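Local coordinates for protein FMN Adenylyltransferase (Candida glabrata, PDB 3FWK) that catalyses the transfer of an adenylyl group from ATP to FMN, the step of FAD biosynthesis that yields the finished flavin cofactor, at residues 59-64 with 161-166; 209-214 with 258-263; 230-235 with 302-307. All coordinates share one frame; numbering follows the deposited sequence. Where two conformers were deposited one is given.

Contact 1: residues 59-64 with 161-166; sequences GEISFS and TKAIVI
Val165 packs between Ile61 and Phe63 of the neighbouring strand, and its side chain is worth tracing outward. Val165 CB lies 3.8 Å from Phe63 CD1. With CG1 anti to the backbone N (chi1 -179°), that methyl lies obliquely against the phenyl ring, 3.6 Å from Phe63 CE1, while Val165 CG2 turns the other way and meets Ile61 CG2, also at 3.6 Å. The two methyls thus touch one residue each on the same face of the sheet, where Leu74 and Tyr78 of helix 69-86 also touch the valine.

The backbones run parallel, strand 61-64 beside strand 163-165. They are the central adjacent pair in a sheet of order 3-2-1-4-6-5, parallel except for strand 181-183, in a Rossmann-like alpha/beta fold. Helix 147-157 covers the face of Ser62 and Ile164, where Phe151 and Phe154 touch Ile164. The strand bonds are regular: Ser62 N gives to Ala163 O, Val165 N to Ser62 O at 2.9 Å, and Ser64 N to Val165 O. At the start of the pairing Glu60 O takes two donors, Lys162 N at 2.8 Å with the straighter approach (162°) and Ala163 N at a more bent 139°.

Next to this fork, at Gly59, a water joins the two segments, donating to Gly59 O and to Thr161 OG1; Thr161 OG1 also bonds Phe158 O. Glu60 and Lys162 meet through their aliphatic parts, CG to CG at 4.1 Å. Lys162 lines the pocket where a glucose is bound in this crystal, and the Glu60 carboxylate bonds Ser55 N.

Contact 2: residues 209-214 with 258-263; sequences LLYSNE and NRYKHN
Tyr211 and Arg259 bring the backbones within 4.3 Å, CA to CA, where the end of helix 202-212 meets an irregular segment leaving helix 253-257. Tyr260 N bonds Tyr211 O at 2.8 Å, almost straight at 179°. The chain leaves helix 202-212 through an ST turn: Ser212 OG accepts from Glu214 N and donates to Leu209 O. Asn213, the first residue past the helix, takes positive phi (61°) and turns its side chain onto 258-263. Its ND2 donates to Tyr260 O at 2.9 Å, and its OD1 sits over the centre of the Arg259 guanidinium face, 3.1 Å above the plane, with no N-H directed at it. Arg259 NH1 instead reaches Leu210 O through a water.

His262 NE2 donates to Asn213 O at 2.9 Å; the acceptor lies in the imidazole plane, but the donor stands above the carbonyl plane. Glu214 OE2 approaches His262 CE1, its carboxylate turned steeply against the ring. Tyr211 presents one ring face to Tyr260 N.

Helix 7-23 supplies Ser20 to bond Tyr211 OH and Leu13, Asn16 and Leu17 to touch Tyr260, while Glu214 OE1 bonds Tyr132 OH and forms a salt bridge with Arg131, at the end of helix 119-131.

Contact 3: residues 230-235 with 302-307; sequences VEETLP and AGRIKK
Arg304 lies alongside Glu232 and Thr233, pointing the same way as both, and its guanidinium overlaps the Thr233 hydroxyl: OG1 stands over the centre of one face, 4.0 Å above the plane. The backbones form a single isolated beta bridge between Thr233 and Arg304, two loop segments running roughly antiparallel, with Gly303 at the centre of an inverse gamma turn just before it. The bridge ties the loop that follows helix 202-212 to the C-terminal tail.

Two backbone bonds close it. Ile305 N donates to Glu232 O at 2.8 Å, and Leu234 N to Gly303 O at 3.0 Å, the latter nearly straight at the hydrogen (178°). Arg304 CA adds a CH...O contact to Glu232 O, and Gly303 CA makes another to Leu234 O at 3.3 Å.

The arginine chain bends at chi2 (-59°), which folds its methylenes back over the bridge; Arg304 CD comes 3.9 Å from Glu232 CG. The opposite charges stay apart: Glu232 OE2 is 4.2 Å from Arg304 NE and well out of the guanidinium plane, so any attraction is through space, with no N-H directed at the carboxylate. Arg304 NH2 is taken by Ser226 OG, which together with the bond from NH1 to Gly303 O probably helps to fix how the guanidinium is turned. Asn229 O, bonded by Thr233 OG1, positions the hydroxyl over its face.

Away from the arginine, Leu234 and Ile305 cross at about a right angle, CD1 to CD1. The Arg304 side chain folds back to the carbonyl of the preceding residue: NH1 donates to Gly303 O at 2.9 Å, and it and Leu234 N stand out of the carbonyl plane on opposite faces.

Contact 1 closes along the chain before the other two open, whereas contacts 2 and 3 interleave: 209-214, 230-235, 258-263, then 302-307. None touches another: contacts 1 and 2 have centres about 27 Å and nearest atoms about 11 Å apart, and contact 3 keeps its nearest atoms about 16 Å from either. Contact 1 belongs to the central sheet; its Lys162 lines the glucose pocket, and the sugar lies about 6 Å from the side chain of Glu60. Glucose is no substrate of this enzyme, crystallised in its apo form, and need not mark the active site. Contacts 2 and 3 join chain around and beyond helix 202-212 to later segments, the second of them the C-terminal tail. Helix 69-86 touches Val165 and Ser212.

Contact 1: residues 59-64 with 161-166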
loop_
_atom_site.group_PDB
_atom_site.type_symbol
_atom_site.label_atom_id
_atom_site.label_comp_id
_atom_site.label_asym_id
_atom_site.label_seq_id
_atom_site.Cartn_x
_atom_site.Cartn_y
_atom_site.Cartn_z
ATOM N N GLY A 59 8.584 -19.960 1.123
ATOM C CA GLY A 59 8.639 -19.311 2.406
ATOM C C GLY A 59 9.934 -18.563 2.604
ATOM O O GLY A 59 10.110 -17.951 3.648
ATOM N N GLU A 60 10.816 -18.534 1.593
ATOM C CA GLU A 60 11.990 -17.645 1.713
ATOM C C GLU A 60 11.636 -16.169 1.807
ATOM O O GLU A 60 12.365 -15.414 2.456
ATOM C CB GLU A 60 13.025 -17.867 0.603
ATOM C CG GLU A 60 13.717 -19.233 0.775
ATOM C CD GLU A 60 14.671 -19.580 -0.347
ATOM O OE1 GLU A 60 14.906 -18.764 -1.250
ATOM O OE2 GLU A 60 15.196 -20.731 -0.330
ATOM N N ILE A 61 10.549 -15.765 1.135
ATOM C CA ILE A 61 10.149 -14.370 1.146
ATOM C C ILE A 61 8.822 -14.213 1.893
ATOM O O ILE A 61 7.844 -14.927 1.593
ATOM C CB ILE A 61 9.952 -13.822 -0.278
ATOM C CG1 ILE A 61 11.246 -13.932 -1.092
ATOM C CG2 ILE A 61 9.461 -12.342 -0.234
ATOM C CD1 ILE A 61 11.123 -13.387 -2.499
ATOM N N SER A 62 8.760 -13.258 2.814
ATOM C CA SER A 62 7.478 -12.832 3.374
ATOM C C SER A 62 7.211 -11.381 2.970
ATOM O O SER A 62 8.133 -10.635 2.680
ATOM C CB SER A 62 7.471 -12.988 4.885
ATOM O OG SER A 62 7.208 -14.333 5.257
ATOM N N PHE A 63 5.941 -11.017 2.920
ATOM C CA PHE A 63 5.545 -9.704 2.493
ATOM C C PHE A 63 5.047 -8.917 3.701
ATOM O O PHE A 63 4.088 -9.346 4.344
ATOM C CB PHE A 63 4.461 -9.835 1.401
ATOM C CG PHE A 63 4.136 -8.542 0.727
ATOM C CD1 PHE A 63 4.547 -8.327 -0.603
ATOM C CD2 PHE A 63 3.467 -7.526 1.393
ATOM C CE1 PHE A 63 4.304 -7.137 -1.247
ATOM C CE2 PHE A 63 3.213 -6.301 0.752
ATOM C CZ PHE A 63 3.623 -6.108 -0.574
ATOM N N SER A 64 5.655 -7.761 4.010
ATOM C CA SER A 64 5.168 -6.932 5.105
ATOM C C SER A 64 4.059 -6.016 4.623
ATOM O O SER A 64 4.297 -5.152 3.788
ATOM C CB SER A 64 6.323 -6.131 5.730
ATOM O OG SER A 64 5.807 -5.422 6.857
ATOM N N THR A 161 12.589 -17.848 6.751
ATOM C CA THR A 161 12.474 -16.550 6.085
ATOM C C THR A 161 13.863 -16.027 5.814
ATOM O O THR A 161 14.674 -15.930 6.744
ATOM C CB THR A 161 11.703 -15.552 6.966
ATOM O OG1 THR A 161 10.441 -16.101 7.326
ATOM C CG2 THR A 161 11.482 -14.225 6.203
ATOM N N LYS A 162 14.120 -15.614 4.566
ATOM C CA LYS A 162 15.403 -15.017 4.206
ATOM C C LYS A 162 15.264 -13.554 3.846
ATOM O O LYS A 162 16.272 -12.814 3.890
ATOM C CB LYS A 162 16.032 -15.765 3.028
ATOM C CG LYS A 162 16.326 -17.243 3.272
ATOM C CD LYS A 162 17.202 -17.472 4.508
ATOM C CE LYS A 162 17.359 -18.973 4.818
ATOM N NZ LYS A 162 18.595 -19.233 5.586
ATOM N N ALA A 163 14.071 -13.115 3.444
ATOM C CA ALA A 163 13.906 -11.772 2.903
ATOM C C ALA A 163 12.477 -11.340 3.149
ATOM O O ALA A 163 11.552 -12.172 3.194
ATOM C CB ALA A 163 14.223 -11.760 1.407
ATOM N N ILE A 164 12.286 -10.030 3.331
ATOM C CA ILE A 164 10.960 -9.460 3.587
ATOM C C ILE A 164 10.750 -8.258 2.670
ATOM O O ILE A 164 11.621 -7.389 2.566
ATOM C CB ILE A 164 10.737 -9.108 5.041
ATOM C CG1 ILE A 164 10.831 -10.422 5.841
ATOM C CG2 ILE A 164 9.330 -8.504 5.231
ATOM C CD1 ILE A 164 10.430 -10.356 7.229
ATOM N N VAL A 165 9.597 -8.248 2.005
ATOM C CA VAL A 165 9.219 -7.156 1.127
ATOM C C VAL A 165 8.619 -6.021 1.959
ATOM O O VAL A 165 7.686 -6.261 2.761
ATOM C CB VAL A 165 8.206 -7.630 0.074
ATOM C CG1 VAL A 165 7.833 -6.482 -0.848
ATOM C CG2 VAL A 165 8.733 -8.808 -0.712
ATOM N N ILE A 166 9.130 -4.805 1.768
ATOM C CA ILE A 166 8.716 -3.646 2.563
ATOM C C ILE A 166 8.286 -2.526 1.634
ATOM O O ILE A 166 9.024 -2.152 0.728
ATOM C CB ILE A 166 9.845 -3.167 3.454
ATOM C CG1 ILE A 166 10.224 -4.288 4.411
ATOM C CG2 ILE A 166 9.449 -1.958 4.288
ATOM C CD1 ILE A 166 11.436 -4.003 5.243
HETATM O O HOH W 1 8.773 -16.308 5.334
#

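Contact 2: residues 209-214 with 258-263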
loop_
_atom_site.group_PDB
_atom_site.type_symbol
_atom_site.label_atom_id
_atom_site.label_comp_id
_atom_site.label_asym_id
_atom_site.label_seq_id
_atom_site.Cartn_x
_atom_site.Cartn_y
_atom_site.Cartn_z
ATOM N N LEU A 209 -3.188 3.286 -7.992
ATOM C CA LEU A 209 -4.219 2.730 -7.142
ATOM C C LEU A 209 -5.618 3.050 -7.649
ATOM O O LEU A 209 -6.484 2.185 -7.625
ATOM C CB LEU A 209 -4.048 3.227 -5.714
ATOM C CG LEU A 209 -4.632 2.374 -4.575
ATOM C CD1 LEU A 209 -4.222 0.875 -4.706
ATOM C CD2 LEU A 209 -4.125 2.934 -3.247
ATOM N N LEU A 210 -5.829 4.276 -8.088
ATOM C CA LEU A 210 -7.137 4.648 -8.609
ATOM C C LEU A 210 -7.456 3.889 -9.889
ATOM O O LEU A 210 -8.592 3.397 -10.059
ATOM C CB LEU A 210 -7.212 6.166 -8.809
ATOM C CG LEU A 210 -7.245 6.984 -7.520
ATOM C CD1 LEU A 210 -6.945 8.432 -7.834
ATOM C CD2 LEU A 210 -8.610 6.849 -6.798
ATOM N N TYR A 211 -6.487 3.779 -10.791
ATOM C CA TYR A 211 -6.728 3.048 -12.014
ATOM C C TYR A 211 -7.065 1.582 -11.734
ATOM O O TYR A 211 -7.854 0.963 -12.450
ATOM C CB TYR A 211 -5.484 3.121 -12.905
ATOM C CG TYR A 211 -5.682 2.316 -14.173
ATOM C CD1 TYR A 211 -6.432 2.830 -15.222
ATOM C CD2 TYR A 211 -5.188 1.005 -14.284
ATOM C CE1 TYR A 211 -6.652 2.082 -16.385
ATOM C CE2 TYR A 211 -5.416 0.266 -15.420
ATOM C CZ TYR A 211 -6.159 0.807 -16.423
ATOM O OH TYR A 211 -6.387 0.006 -17.542
ATOM N N SER A 212 -6.437 1.017 -10.705
ATOM C CA SER A 212 -6.574 -0.422 -10.472
ATOM C C SER A 212 -8.019 -0.835 -10.214
ATOM O O SER A 212 -8.350 -1.980 -10.467
ATOM C CB SER A 212 -5.727 -0.868 -9.269
ATOM O OG SER A 212 -6.318 -0.496 -8.012
ATOM N N ASN A 213 -8.834 0.067 -9.672
ATOM C CA ASN A 213 -10.209 -0.246 -9.291
ATOM C C ASN A 213 -10.283 -1.346 -8.242
ATOM O O ASN A 213 -11.308 -1.986 -8.108
ATOM C CB ASN A 213 -11.010 -0.637 -10.534
ATOM C CG ASN A 213 -12.501 -0.521 -10.347
ATOM O OD1 ASN A 213 -13.002 0.147 -9.416
ATOM N ND2 ASN A 213 -13.232 -1.113 -11.272
ATOM N N GLU A 214 -9.205 -1.526 -7.484
ATOM C CA GLU A 214 -9.236 -2.417 -6.315
ATOM C C GLU A 214 -9.806 -1.633 -5.138
ATOM O O GLU A 214 -9.614 -0.419 -5.027
ATOM C CB GLU A 214 -7.832 -2.911 -6.032
ATOM C CG GLU A 214 -7.432 -3.959 -6.993
ATOM C CD GLU A 214 -8.279 -5.234 -6.807
ATOM O OE1 GLU A 214 -8.141 -5.870 -5.772
ATOM O OE2 GLU A 214 -9.124 -5.537 -7.668
ATOM N N ASN A 258 -11.608 5.912 -16.356
ATOM C CA ASN A 258 -11.252 4.808 -17.246
ATOM C C ASN A 258 -10.605 3.666 -16.490
ATOM O O ASN A 258 -9.800 2.888 -17.030
ATOM C CB ASN A 258 -10.302 5.318 -18.321
ATOM C CG ASN A 258 -10.939 6.401 -19.135
ATOM O OD1 ASN A 258 -10.805 7.610 -18.864
ATOM N ND2 ASN A 258 -11.708 5.988 -20.088
ATOM N N ARG A 259 -10.952 3.560 -15.213
ATOM C CA ARG A 259 -10.326 2.555 -14.352
ATOM C C ARG A 259 -10.578 1.120 -14.838
ATOM O O ARG A 259 -11.524 0.853 -15.609
ATOM C CB ARG A 259 -10.745 2.745 -12.901
ATOM C CG ARG A 259 -12.197 2.484 -12.643
ATOM C CD ARG A 259 -12.533 2.988 -11.257
ATOM N NE ARG A 259 -13.915 2.761 -10.906
ATOM C CZ ARG A 259 -14.411 3.006 -9.696
ATOM N NH1 ARG A 259 -13.674 3.572 -8.749
ATOM N NH2 ARG A 259 -15.676 2.704 -9.436
ATOM N N TYR A 260 -9.720 0.210 -14.418
ATOM C CA TYR A 260 -9.705 -1.142 -14.907
ATOM C C TYR A 260 -11.061 -1.820 -14.647
ATOM O O TYR A 260 -11.615 -1.800 -13.558
ATOM C CB TYR A 260 -8.590 -1.930 -14.219
ATOM C CG TYR A 260 -8.382 -3.298 -14.798
ATOM C CD1 TYR A 260 -7.670 -3.466 -15.990
ATOM C CD2 TYR A 260 -8.922 -4.418 -14.184
ATOM C CE1 TYR A 260 -7.478 -4.728 -16.553
ATOM C CE2 TYR A 260 -8.750 -5.692 -14.737
ATOM C CZ TYR A 260 -8.025 -5.826 -15.922
ATOM O OH TYR A 260 -7.811 -7.060 -16.496
ATOM N N LYS A 261 -11.599 -2.409 -15.695
ATOM C CA LYS A 261 -12.862 -3.136 -15.585
ATOM C C LYS A 261 -12.672 -4.591 -15.193
ATOM O O LYS A 261 -11.996 -5.348 -15.870
ATOM C CB LYS A 261 -13.598 -3.096 -16.924
ATOM C CG LYS A 261 -13.915 -1.702 -17.427
ATOM C CD LYS A 261 -14.630 -1.768 -18.785
ATOM C CE LYS A 261 -14.081 -0.745 -19.749
ATOM N NZ LYS A 261 -12.778 -1.217 -20.292
ATOM N N HIS A 262 -13.337 -4.956 -14.117
ATOM C CA HIS A 262 -13.305 -6.325 -13.613
ATOM C C HIS A 262 -14.332 -7.196 -14.311
ATOM O O HIS A 262 -15.150 -6.734 -15.114
ATOM C CB HIS A 262 -13.623 -6.356 -12.133
ATOM C CG HIS A 262 -12.637 -5.622 -11.279
ATOM N ND1 HIS A 262 -11.365 -6.091 -11.018
ATOM C CD2 HIS A 262 -12.773 -4.479 -10.566
ATOM C CE1 HIS A 262 -10.754 -5.244 -10.199
ATOM N NE2 HIS A 262 -11.582 -4.255 -9.926
ATOM N N ASN A 263 -14.311 -8.460 -13.947
ATOM C CA ASN A 263 -15.218 -9.429 -14.520
ATOM C C ASN A 263 -15.887 -10.169 -13.366
ATOM O O ASN A 263 -15.813 -9.739 -12.203
ATOM C CB ASN A 263 -14.397 -10.338 -15.433
ATOM C CG ASN A 263 -13.364 -11.159 -14.673
ATOM O OD1 ASN A 263 -13.588 -11.520 -13.513
ATOM N ND2 ASN A 263 -12.227 -11.459 -15.318
HETATM O O HOH W 2 -10.981 4.501 -8.808
#

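Contact 3: residues 230-235 with 302-307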
loop_
_atom_site.group_PDB
_atom_site.type_symbol
_atom_site.label_atom_id
_atom_site.label_comp_id
_atom_site.label_asym_id
_atom_site.label_seq_id
_atom_site.Cartn_x
_atom_site.Cartn_y
_atom_site.Cartn_z
ATOM N N VAL A 230 -4.299 6.561 15.703
ATOM C CA VAL A 230 -5.595 7.225 15.921
ATOM C C VAL A 230 -5.489 8.483 16.726
ATOM O O VAL A 230 -6.352 9.374 16.587
ATOM C CB VAL A 230 -6.636 6.294 16.609
ATOM C CG1 VAL A 230 -6.982 5.183 15.722
ATOM C CG2 VAL A 230 -6.157 5.777 17.997
ATOM N N GLU A 231 -4.483 8.572 17.597
ATOM C CA GLU A 231 -4.366 9.721 18.476
ATOM C C GLU A 231 -3.792 10.938 17.764
ATOM O O GLU A 231 -4.106 12.055 18.150
ATOM C CB GLU A 231 -3.615 9.375 19.792
ATOM C CG GLU A 231 -2.127 8.928 19.785
ATOM C CD GLU A 231 -1.916 7.432 19.557
ATOM O OE1 GLU A 231 -0.809 6.951 19.968
ATOM O OE2 GLU A 231 -2.849 6.763 19.050
ATOM N N GLU A 232 -2.955 10.739 16.745
ATOM C CA GLU A 232 -2.224 11.855 16.104
ATOM C C GLU A 232 -2.825 12.237 14.751
ATOM O O GLU A 232 -2.601 13.352 14.301
ATOM C CB GLU A 232 -0.755 11.471 15.848
ATOM C CG GLU A 232 -0.580 10.382 14.709
ATOM C CD GLU A 232 0.851 9.821 14.516
ATOM O OE1 GLU A 232 1.830 10.453 15.020
ATOM O OE2 GLU A 232 0.986 8.748 13.861
ATOM N N THR A 233 -3.484 11.312 14.078
ATOM C CA THR A 233 -3.773 11.518 12.648
ATOM C C THR A 233 -5.085 12.206 12.422
ATOM O O THR A 233 -6.106 11.822 12.964
ATOM C CB THR A 233 -3.782 10.161 11.911
ATOM O OG1 THR A 233 -2.542 9.498 12.168
ATOM C CG2 THR A 233 -3.934 10.346 10.435
ATOM N N LEU A 234 -5.074 13.209 11.562
ATOM C CA LEU A 234 -6.277 13.946 11.168
ATOM C C LEU A 234 -6.348 13.941 9.635
ATOM O O LEU A 234 -5.332 13.775 8.952
ATOM C CB LEU A 234 -6.204 15.417 11.642
ATOM C CG LEU A 234 -6.268 15.572 13.155
ATOM C CD1 LEU A 234 -5.918 16.995 13.543
ATOM C CD2 LEU A 234 -7.670 15.182 13.709
ATOM N N PRO A 235 -7.525 14.224 9.066
ATOM C CA PRO A 235 -7.576 14.503 7.632
ATOM C C PRO A 235 -6.638 15.674 7.323
ATOM O O PRO A 235 -6.381 16.527 8.158
ATOM C CB PRO A 235 -9.061 14.869 7.402
ATOM C CG PRO A 235 -9.799 14.180 8.520
ATOM C CD PRO A 235 -8.856 14.313 9.704
ATOM N N ALA A 302 1.008 15.962 6.865
ATOM C CA ALA A 302 0.554 17.234 7.467
ATOM C C ALA A 302 -0.667 17.113 8.386
ATOM O O ALA A 302 -0.873 17.993 9.218
ATOM C CB ALA A 302 0.276 18.238 6.417
ATOM N N GLY A 303 -1.474 16.085 8.207
ATOM C CA GLY A 303 -2.728 15.849 8.990
ATOM C C GLY A 303 -2.395 15.231 10.320
ATOM O O GLY A 303 -2.429 14.018 10.414
ATOM N N ARG A 304 -2.011 16.060 11.321
ATOM C CA ARG A 304 -1.466 15.663 12.676
ATOM C C ARG A 304 -1.663 16.631 13.869
ATOM O O ARG A 304 -1.171 17.788 13.900
ATOM C CB ARG A 304 0.050 15.407 12.718
ATOM C CG ARG A 304 0.636 14.361 11.749
ATOM C CD ARG A 304 0.038 13.002 11.934
ATOM N NE ARG A 304 0.706 11.919 11.193
ATOM C CZ ARG A 304 0.308 11.385 10.024
ATOM N NH1 ARG A 304 -0.745 11.886 9.297
ATOM N NH2 ARG A 304 1.008 10.337 9.558
ATOM N N ILE A 305 -2.226 16.090 14.929
ATOM C CA ILE A 305 -2.468 16.860 16.132
ATOM C C ILE A 305 -1.202 17.586 16.524
ATOM O O ILE A 305 -0.120 17.035 16.506
ATOM C CB ILE A 305 -2.899 15.906 17.255
ATOM C CG1 ILE A 305 -4.285 15.313 16.970
ATOM C CG2 ILE A 305 -2.876 16.627 18.629
ATOM C CD1 ILE A 305 -5.463 16.249 17.319
ATOM N N LYS A 306 -1.371 18.846 16.916
ATOM C CA LYS A 306 -0.255 19.673 17.353
ATOM C C LYS A 306 0.305 19.176 18.689
ATOM O O LYS A 306 -0.463 18.919 19.662
ATOM C CB LYS A 306 -0.684 21.147 17.447
ATOM C CG LYS A 306 0.481 22.111 17.649
ATOM C CD LYS A 306 0.118 23.542 17.294
ATOM C CE LYS A 306 -0.039 23.747 15.796
ATOM N NZ LYS A 306 -0.768 25.009 15.522
ATOM N N LYS A 307 1.605 18.970 18.755
ATOM C CA LYS A 307 2.296 18.534 19.978
ATOM C C LYS A 307 3.422 19.495 20.284
ATOM O O LYS A 307 4.078 20.004 19.358
ATOM C CB LYS A 307 2.939 17.159 19.773
ATOM C CG LYS A 307 1.980 16.028 19.561
ATOM C CD LYS A 307 1.353 15.634 20.877
ATOM C CE LYS A 307 0.079 14.832 20.660
ATOM N NZ LYS A 307 0.286 13.628 19.798
#